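Local coordinates for putative uncharacterized protein (Mycobacterium avium, PDB 2Z6V), which is probably a sulfotransferase, a member of the family that transfers sulfuryl groups, though its natural substrate and role are not established, at residues L285-Q290 with L299-M304; D342-M347 with E361-M366; R349-E352 with P357-A360. All blocks are in the same frame, centred on the assembly; numbering follows the deposited sequence.

Contact 1 (L285-Q290 with L299-M304); sequences LWRLPQ and LDQTEM. With PLM (palmitic acid), chain C.
Trp286 and Met304 meet where two successive helices of the sulfotransferase fold, joined by a short linker, fold back on each other: helix 287-293 and the first turn of helix 301-326. The indole turns the outer edge of its six-membered ring to the second helix, with CE3 3.5 Å from Met304 CG and CZ3 3.4 Å from Met304 O, the carbonyl lying near the ring plane. Farther along helix 301-326, Leu307, Ala308 and Gln311 also touch this indole, and Gln311 hydrogen-bonds the palmitic acid. The ligand lies at another edge of the indole, though its detailed placement there is uncertain, so the tryptophan stands between ligand and helix start. Gln290, extended beyond CG (chi2 165°), reaches between Leu299 and Met304; its CG lies 3.7 Å from Leu299 CD1, and its buried amide comes up to that of Gln301 with the two planes nearly coplanar. Arg287 runs straight from CG to NE, and one guanidinium face lies obliquely over the Gln301 side chain, the planes 35° apart and the amide offset toward the rim, with NH2 3.5 Å from Gln301 CG. NH2 forms a salt bridge with Glu387 and NE a hydrogen bond with Tyr388. Asp300 is the N-cap of the second helix: its OD1 accepts from Thr302 N at 3.1 Å, met from well above the carboxylate plane.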
loop_
_atom_site.group_PDB
_atom_site.type_symbol
_atom_site.label_atom_id
_atom_site.label_comp_id
_atom_site.label_asym_id
_atom_site.label_seq_id
_atom_site.Cartn_x
_atom_site.Cartn_y
_atom_site.Cartn_z
ATOM N N LEU A 285 -0.742 -9.081 11.239
ATOM C CA LEU A 285 -1.535 -8.525 10.150
ATOM C C LEU A 285 -1.925 -9.603 9.152
ATOM O O LEU A 285 -3.036 -9.592 8.612
ATOM C CB LEU A 285 -0.747 -7.428 9.421
ATOM C CG LEU A 285 -1.490 -6.654 8.322
ATOM C CD1 LEU A 285 -2.609 -5.851 8.958
ATOM C CD2 LEU A 285 -0.543 -5.732 7.579
ATOM N N TRP A 286 -1.004 -10.535 8.917
ATOM C CA TRP A 286 -1.221 -11.612 7.957
ATOM C C TRP A 286 -2.321 -12.600 8.316
ATOM O O TRP A 286 -2.831 -13.314 7.450
ATOM C CB TRP A 286 0.071 -12.393 7.734
ATOM C CG TRP A 286 1.142 -11.650 7.020
ATOM C CD1 TRP A 286 0.996 -10.556 6.215
ATOM C CD2 TRP A 286 2.529 -11.989 6.984
ATOM N NE1 TRP A 286 2.208 -10.195 5.681
ATOM C CE2 TRP A 286 3.167 -11.059 6.136
ATOM C CE3 TRP A 286 3.299 -12.994 7.588
ATOM C CZ2 TRP A 286 4.533 -11.103 5.875
ATOM C CZ3 TRP A 286 4.663 -13.037 7.325
ATOM C CH2 TRP A 286 5.264 -12.098 6.477
ATOM N N ARG A 287 -2.690 -12.651 9.586
ATOM C CA ARG A 287 -3.713 -13.584 10.005
ATOM C C ARG A 287 -5.051 -13.381 9.303
ATOM O O ARG A 287 -5.700 -14.354 8.908
ATOM C CB ARG A 287 -3.874 -13.525 11.520
ATOM C CG ARG A 287 -2.752 -14.241 12.264
ATOM C CD ARG A 287 -2.936 -14.099 13.756
ATOM N NE ARG A 287 -1.869 -14.735 14.530
ATOM C CZ ARG A 287 -1.687 -16.049 14.640
ATOM N NH1 ARG A 287 -2.499 -16.899 14.022
ATOM N NH2 ARG A 287 -0.688 -16.510 15.381
ATOM N N LEU A 288 -5.458 -12.130 9.117
ATOM C CA LEU A 288 -6.731 -11.856 8.463
ATOM C C LEU A 288 -6.831 -12.454 7.049
ATOM O O LEU A 288 -7.736 -13.245 6.779
ATOM C CB LEU A 288 -7.004 -10.347 8.450
ATOM C CG LEU A 288 -8.301 -9.881 7.775
ATOM C CD1 LEU A 288 -9.472 -10.791 8.146
ATOM C CD2 LEU A 288 -8.586 -8.444 8.190
ATOM N N PRO A 289 -5.912 -12.099 6.127
ATOM C CA PRO A 289 -6.056 -12.707 4.798
ATOM C C PRO A 289 -5.851 -14.224 4.790
ATOM O O PRO A 289 -6.404 -14.925 3.942
ATOM C CB PRO A 289 -5.034 -11.945 3.940
ATOM C CG PRO A 289 -4.035 -11.461 4.915
ATOM C CD PRO A 289 -4.875 -11.053 6.112
ATOM N N GLN A 290 -5.060 -14.730 5.730
ATOM C CA GLN A 290 -4.834 -16.171 5.825
ATOM C C GLN A 290 -6.160 -16.836 6.164
ATOM O O GLN A 290 -6.514 -17.860 5.588
ATOM C CB GLN A 290 -3.834 -16.499 6.935
ATOM C CG GLN A 290 -2.372 -16.247 6.602
ATOM C CD GLN A 290 -1.492 -16.245 7.848
ATOM O OE1 GLN A 290 -1.825 -16.873 8.856
ATOM N NE2 GLN A 290 -0.363 -15.546 7.782
ATOM N N LEU A 299 -1.163 -24.091 8.206
ATOM C CA LEU A 299 -0.149 -23.051 8.341
ATOM C C LEU A 299 0.667 -23.175 9.620
ATOM O O LEU A 299 0.159 -23.608 10.652
ATOM C CB LEU A 299 -0.804 -21.671 8.318
ATOM C CG LEU A 299 -1.518 -21.234 7.044
ATOM C CD1 LEU A 299 -2.114 -19.862 7.274
ATOM C CD2 LEU A 299 -0.544 -21.203 5.875
ATOM N N ASP A 300 1.933 -22.787 9.541
ATOM C CA ASP A 300 2.825 -22.818 10.688
ATOM C C ASP A 300 3.211 -21.371 11.004
ATOM O O ASP A 300 3.978 -20.749 10.261
ATOM C CB ASP A 300 4.067 -23.661 10.365
ATOM C CG ASP A 300 5.124 -23.606 11.465
ATOM O OD1 ASP A 300 4.777 -23.267 12.620
ATOM O OD2 ASP A 300 6.302 -23.912 11.173
ATOM N N GLN A 301 2.663 -20.839 12.097
ATOM C CA GLN A 301 2.922 -19.458 12.511
ATOM C C GLN A 301 4.365 -19.194 12.910
ATOM O O GLN A 301 4.822 -18.049 12.903
ATOM C CB GLN A 301 1.990 -19.059 13.662
ATOM C CG GLN A 301 0.525 -18.968 13.256
ATOM C CD GLN A 301 0.271 -17.917 12.183
ATOM O OE1 GLN A 301 -0.746 -17.960 11.489
ATOM N NE2 GLN A 301 1.188 -16.965 12.050
ATOM N N THR A 302 5.084 -20.251 13.264
ATOM C CA THR A 302 6.477 -20.103 13.646
ATOM C C THR A 302 7.277 -19.843 12.378
ATOM O O THR A 302 8.286 -19.141 12.400
ATOM C CB THR A 302 7.007 -21.370 14.332
ATOM O OG1 THR A 302 6.220 -21.642 15.501
ATOM C CG2 THR A 302 8.462 -21.184 14.731
ATOM N N GLU A 303 6.815 -20.404 11.267
ATOM C CA GLU A 303 7.502 -20.207 10.001
ATOM C C GLU A 303 7.145 -18.854 9.396
ATOM O O GLU A 303 7.839 -18.353 8.511
ATOM C CB GLU A 303 7.162 -21.325 9.016
ATOM C CG GLU A 303 7.898 -21.188 7.690
ATOM C CD GLU A 303 7.880 -22.463 6.871
ATOM O OE1 GLU A 303 8.410 -23.490 7.354
ATOM O OE2 GLU A 303 7.337 -22.438 5.743
ATOM N N MET A 304 6.060 -18.262 9.876
ATOM C CA MET A 304 5.637 -16.961 9.383
ATOM C C MET A 304 6.604 -15.906 9.918
ATOM O O MET A 304 6.819 -14.867 9.300
ATOM C CB MET A 304 4.215 -16.660 9.856
ATOM C CG MET A 304 3.250 -16.298 8.747
ATOM S SD MET A 304 2.811 -17.689 7.702
ATOM C CE MET A 304 4.190 -17.756 6.581
HETATM C C1 PLM C . 2.529 -9.865 2.223
HETATM O O1 PLM C . 3.380 -10.781 2.245
HETATM O O2 PLM C . 1.595 -9.751 1.401
HETATM C C2 PLM C . 2.631 -8.780 3.298
HETATM C C3 PLM C . 4.055 -8.232 3.400
HETATM C C4 PLM C . 4.162 -7.054 4.371
HETATM C C5 PLM C . 3.288 -5.877 3.932
HETATM C C6 PLM C . 1.824 -6.074 4.331
HETATM C C7 PLM C . 0.936 -5.057 3.612
HETATM C C8 PLM C . 0.790 -5.418 2.133
HETATM C C9 PLM C . 0.832 -4.153 1.275
HETATM C CA PLM C . -0.164 -3.104 1.774
HETATM C CB PLM C . 0.202 -1.705 1.271
HETATM C CC PLM C . 1.636 -1.365 1.679
HETATM C CD PLM C . 2.643 -2.023 0.733
HETATM C CE PLM C . 4.032 -2.158 1.363
HETATM C CF PLM C . 3.978 -3.115 2.555
HETATM C CG PLM C . 5.369 -3.392 3.126
#

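Contact 2 (D342-M347 with E361-M366); sequences DPMDVM and ETEARM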
loop_
_atom_site.group_PDB
_atom_site.type_symbol
_atom_site.label_atom_id
_atom_site.label_comp_id
_atom_site.label_asym_id
_atom_site.label_seq_id
_atom_site.Cartn_x
_atom_site.Cartn_y
_atom_site.Cartn_z
ATOM N N ASP A 342 3.307 14.672 19.344
ATOM C CA ASP A 342 2.989 15.964 18.756
ATOM C C ASP A 342 3.053 15.955 17.232
ATOM O O ASP A 342 4.051 16.354 16.631
ATOM C CB ASP A 342 3.934 17.027 19.325
ATOM C CG ASP A 342 3.512 18.436 18.963
ATOM O OD1 ASP A 342 2.365 18.614 18.486
ATOM O OD2 ASP A 342 4.327 19.363 19.169
ATOM N N PRO A 343 1.970 15.500 16.588
ATOM C CA PRO A 343 1.888 15.432 15.129
ATOM C C PRO A 343 1.965 16.793 14.429
ATOM O O PRO A 343 2.601 16.913 13.377
ATOM C CB PRO A 343 0.554 14.723 14.896
ATOM C CG PRO A 343 -0.259 15.155 16.076
ATOM C CD PRO A 343 0.726 15.007 17.202
ATOM N N MET A 344 1.320 17.809 15.000
ATOM C CA MET A 344 1.345 19.135 14.393
ATOM C C MET A 344 2.765 19.660 14.267
ATOM O O MET A 344 3.083 20.389 13.326
ATOM C CB MET A 344 0.497 20.125 15.198
ATOM C CG MET A 344 -0.990 20.008 14.932
ATOM S SD MET A 344 -1.359 19.919 13.159
ATOM C CE MET A 344 -1.314 21.646 12.688
ATOM N N ASP A 345 3.625 19.294 15.212
ATOM C CA ASP A 345 5.011 19.734 15.152
ATOM C C ASP A 345 5.686 19.090 13.947
ATOM O O ASP A 345 6.413 19.754 13.203
ATOM C CB ASP A 345 5.776 19.347 16.413
ATOM C CG ASP A 345 7.242 19.741 16.338
ATOM O OD1 ASP A 345 7.526 20.933 16.089
ATOM O OD2 ASP A 345 8.111 18.862 16.518
ATOM N N VAL A 346 5.445 17.795 13.762
ATOM C CA VAL A 346 6.020 17.076 12.633
ATOM C C VAL A 346 5.583 17.700 11.308
ATOM O O VAL A 346 6.393 17.862 10.401
ATOM C CB VAL A 346 5.604 15.591 12.629
ATOM C CG1 VAL A 346 6.152 14.911 11.387
ATOM C CG2 VAL A 346 6.128 14.892 13.879
ATOM N N MET A 347 4.308 18.065 11.205
ATOM C CA MET A 347 3.787 18.650 9.979
ATOM C C MET A 347 4.504 19.938 9.590
ATOM O O MET A 347 4.924 20.102 8.442
ATOM C CB MET A 347 2.282 18.906 10.108
ATOM C CG MET A 347 1.448 17.654 10.427
ATOM S SD MET A 347 1.758 16.220 9.329
ATOM C CE MET A 347 1.193 16.851 7.747
ATOM N N GLU A 361 -5.388 28.151 7.160
ATOM C CA GLU A 361 -6.588 27.379 6.870
ATOM C C GLU A 361 -6.277 25.886 6.963
ATOM O O GLU A 361 -7.025 25.120 7.587
ATOM C CB GLU A 361 -7.114 27.722 5.473
ATOM C CG GLU A 361 -7.429 29.205 5.269
ATOM C CD GLU A 361 -6.210 30.112 5.462
ATOM O OE1 GLU A 361 -5.185 29.910 4.770
ATOM O OE2 GLU A 361 -6.279 31.033 6.309
ATOM N N THR A 362 -5.162 25.488 6.348
ATOM C CA THR A 362 -4.740 24.096 6.352
ATOM C C THR A 362 -4.409 23.635 7.771
ATOM O O THR A 362 -4.863 22.575 8.210
ATOM C CB THR A 362 -3.518 23.883 5.399
ATOM O OG1 THR A 362 -3.957 23.977 4.037
ATOM C CG2 THR A 362 -2.877 22.519 5.614
ATOM N N GLU A 363 -3.634 24.441 8.492
ATOM C CA GLU A 363 -3.256 24.108 9.864
ATOM C C GLU A 363 -4.506 23.901 10.724
ATOM O O GLU A 363 -4.528 23.056 11.621
ATOM C CB GLU A 363 -2.376 25.216 10.450
ATOM C CG GLU A 363 -1.932 24.965 11.879
ATOM C CD GLU A 363 -0.946 26.012 12.390
ATOM O OE1 GLU A 363 -1.196 27.225 12.182
ATOM O OE2 GLU A 363 0.072 25.620 13.012
ATOM N N ALA A 364 -5.552 24.668 10.440
ATOM C CA ALA A 364 -6.798 24.546 11.182
ATOM C C ALA A 364 -7.490 23.216 10.864
ATOM O O ALA A 364 -8.025 22.556 11.765
ATOM C CB ALA A 364 -7.716 25.708 10.848
ATOM N N ARG A 365 -7.477 22.829 9.585
ATOM C CA ARG A 365 -8.093 21.570 9.152
ATOM C C ARG A 365 -7.358 20.406 9.790
ATOM O O ARG A 365 -7.974 19.422 10.205
ATOM C CB ARG A 365 -8.045 21.431 7.627
ATOM C CG ARG A 365 -8.751 22.552 6.881
ATOM C CD ARG A 365 -8.784 22.302 5.389
ATOM N NE ARG A 365 -9.388 23.413 4.655
ATOM C CZ ARG A 365 -8.747 24.530 4.305
ATOM N NH1 ARG A 365 -7.465 24.691 4.616
ATOM N NH2 ARG A 365 -9.387 25.490 3.638
ATOM N N MET A 366 -6.037 20.522 9.874
ATOM C CA MET A 366 -5.237 19.472 10.482
ATOM C C MET A 366 -5.580 19.332 11.960
ATOM O O MET A 366 -5.686 18.220 12.477
ATOM C CB MET A 366 -3.748 19.773 10.329
ATOM C CG MET A 366 -3.301 19.923 8.900
ATOM S SD MET A 366 -1.519 19.884 8.792
ATOM C CE MET A 366 -1.274 19.535 7.054
#
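Met344 and Met366 carry most of this contact, with Met347 as the third partner, where helix 343-353 and helix 360-371 pack as the two arms of a helical hairpin in the sulfotransferase fold. The segments run roughly antiparallel, 149° between their directions, and their axes come no closer than 11.4 Å, a spacing bridged by long methionine side chains. Met344 leaves its helix to one side, then folds at chi2 and chi3 so that the thioether comes over the neighbouring helix. SD lies 3.7 Å from Met366 CB, while the terminal methyl CE rests against Glu363, 3.5 Å from its CG and near its backbone carbonyl. Met366 differs in being extended beyond CG (chi2 -167°), which carries its methyl past Met344 to Met347, where Met366 CE meets Met347 CE at 3.7 Å. Met347 is curled like Met344, and its CB and CG both lie 4.1 Å from Met366 SD.

Helix 120-126 packs against the cluster: Leu125 touches both Met347 and Met366, and Ile122 and Leu126 touch Met347. Helix 336-341 reaches Met347 through Met339. Glu363 meets Met344 through its CG methylene, while its carboxylate is in a salt bridge with Arg348. No hydrogen bond crosses between the segments; buried thioethers and methyls pack by shape, and just beyond them the Glu363-Arg348 salt bridge adds a directed link between the same two helices.

Contact 3 (R349-E352 with P357-A360); sequences RIYE and PLTA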
loop_
_atom_site.group_PDB
_atom_site.type_symbol
_atom_site.label_atom_id
_atom_site.label_comp_id
_atom_site.label_asym_id
_atom_site.label_seq_id
_atom_site.Cartn_x
_atom_site.Cartn_y
_atom_site.Cartn_z
ATOM N N ARG A 349 7.417 20.901 10.380
ATOM C CA ARG A 349 8.775 20.570 9.981
ATOM C C ARG A 349 8.807 19.901 8.616
ATOM O O ARG A 349 9.772 20.058 7.867
ATOM C CB ARG A 349 9.430 19.679 11.033
ATOM C CG ARG A 349 9.848 20.447 12.274
ATOM C CD ARG A 349 9.852 19.553 13.492
ATOM N NE ARG A 349 10.763 18.437 13.314
ATOM C CZ ARG A 349 10.545 17.221 13.790
ATOM N NH1 ARG A 349 9.437 16.974 14.472
ATOM N NH2 ARG A 349 11.435 16.260 13.581
ATOM N N ILE A 350 7.761 19.150 8.294
ATOM C CA ILE A 350 7.685 18.499 6.993
ATOM C C ILE A 350 7.530 19.603 5.963
ATOM O O ILE A 350 8.215 19.607 4.942
ATOM C CB ILE A 350 6.473 17.548 6.891
ATOM C CG1 ILE A 350 6.814 16.209 7.550
ATOM C CG2 ILE A 350 6.069 17.350 5.423
ATOM C CD1 ILE A 350 5.631 15.267 7.663
ATOM N N TYR A 351 6.632 20.543 6.237
ATOM C CA TYR A 351 6.415 21.641 5.312
ATOM C C TYR A 351 7.668 22.506 5.139
ATOM O O TYR A 351 7.973 22.940 4.023
ATOM C CB TYR A 351 5.224 22.492 5.757
ATOM C CG TYR A 351 3.890 21.988 5.237
ATOM C CD1 TYR A 351 3.368 20.762 5.659
ATOM C CD2 TYR A 351 3.150 22.736 4.318
ATOM C CE1 TYR A 351 2.146 20.293 5.180
ATOM C CE2 TYR A 351 1.924 22.275 3.832
ATOM C CZ TYR A 351 1.429 21.053 4.267
ATOM O OH TYR A 351 0.226 20.586 3.777
ATOM N N GLU A 352 8.397 22.750 6.227
ATOM C CA GLU A 352 9.624 23.545 6.141
ATOM C C GLU A 352 10.603 22.804 5.242
ATOM O O GLU A 352 11.176 23.373 4.314
ATOM C CB GLU A 352 10.271 23.723 7.513
ATOM C CG GLU A 352 9.437 24.486 8.516
ATOM C CD GLU A 352 10.074 24.489 9.896
ATOM O OE1 GLU A 352 9.444 25.021 10.844
ATOM O OE2 GLU A 352 11.206 23.955 10.028
ATOM N N PRO A 357 4.636 26.485 2.132
ATOM C CA PRO A 357 3.910 27.157 3.208
ATOM C C PRO A 357 2.728 26.361 3.747
ATOM O O PRO A 357 1.962 25.753 2.991
ATOM C CB PRO A 357 3.482 28.482 2.568
ATOM C CG PRO A 357 3.315 28.121 1.137
ATOM C CD PRO A 357 4.527 27.246 0.877
ATOM N N LEU A 358 2.615 26.355 5.070
ATOM C CA LEU A 358 1.532 25.685 5.760
ATOM C C LEU A 358 0.572 26.816 6.097
ATOM O O LEU A 358 0.755 27.518 7.085
ATOM C CB LEU A 358 2.045 25.028 7.044
ATOM C CG LEU A 358 1.025 24.247 7.880
ATOM C CD1 LEU A 358 0.533 23.035 7.097
ATOM C CD2 LEU A 358 1.667 23.809 9.179
ATOM N N THR A 359 -0.433 27.016 5.255
ATOM C CA THR A 359 -1.396 28.080 5.482
ATOM C C THR A 359 -2.158 27.862 6.783
ATOM O O THR A 359 -2.189 26.751 7.325
ATOM C CB THR A 359 -2.411 28.182 4.332
ATOM O OG1 THR A 359 -3.170 26.969 4.251
ATOM C CG2 THR A 359 -1.698 28.430 3.021
ATOM N N ALA A 360 -2.768 28.935 7.277
ATOM C CA ALA A 360 -3.529 28.887 8.512
ATOM C C ALA A 360 -4.760 28.027 8.322
ATOM O O ALA A 360 -5.134 27.263 9.205
ATOM C CB ALA A 360 -3.934 30.288 8.924
#
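This is a CH-pi contact across the turn of a helical hairpin: Tyr351, in the last part of helix 343-353, packs against the connecting loop just before helix 360-371 begins. Leu358 brings the methyl CD1 squarely over the phenol, 3.5 Å from the ring centroid and only 9° off the ring normal, so that one branch of the leucine meets all six ring carbons at similar distances, the shortest being 3.6 Å from Leu358 CD1 to Tyr351 CZ. The leucine side chain runs across the tyrosine at about a right angle. Chi1 of -179° sends Leu358 CG away from the backbone N, and chi2 near 65° then turns CD1 over the ring, while Leu358 CB lies 3.7 Å from Tyr351 CD2 nearer the root of the ring.

Pro357 approaches differently, from the rim: its carbonyl O lies near the ring plane, 3.5 Å from Tyr351 CD2. The extended backbone of Pro357 and Leu358 thus serves the same ring twice, with a carbonyl at the edge and a methyl on the face. The phenol hydroxyl is hydrogen-bonded to Asp129 OD2, which helps fix the ring in its place, and Met366 of helix 360-371 touches both Tyr351 and Leu358.

Directly after the leucine, Thr359 caps a backbone N in the first turn of helix 360-371, and its hydroxyl is also hydrogen-bonded to that of Thr362. Two successive, roughly antiparallel helices joined by a short loop form an alpha-alpha hairpin, here with Tyr351 packed against the connection and Thr359 as N-cap of the second helix.

In the fold
Contacts 2 and 3 belong to one hairpin: both use helix 343-353, contact 3 is nested in the loop closed by contact 2, and their centres are 8 Å apart. They touch through Met366, whose CE lies 3.9 Å from Leu358 CD1 and 3.8 Å from Tyr351 OH. Contact 2 is buried between the two helices, and contact 3 is the partly buried turn, with a methyl on an aromatic face. Contact 1 lies about 41 Å from contact 3, centre to centre, across the chain's centre. It is also partly buried, but mixes amides, a guanidinium and an indole, and it alone of the three borders the bound palmitic acid.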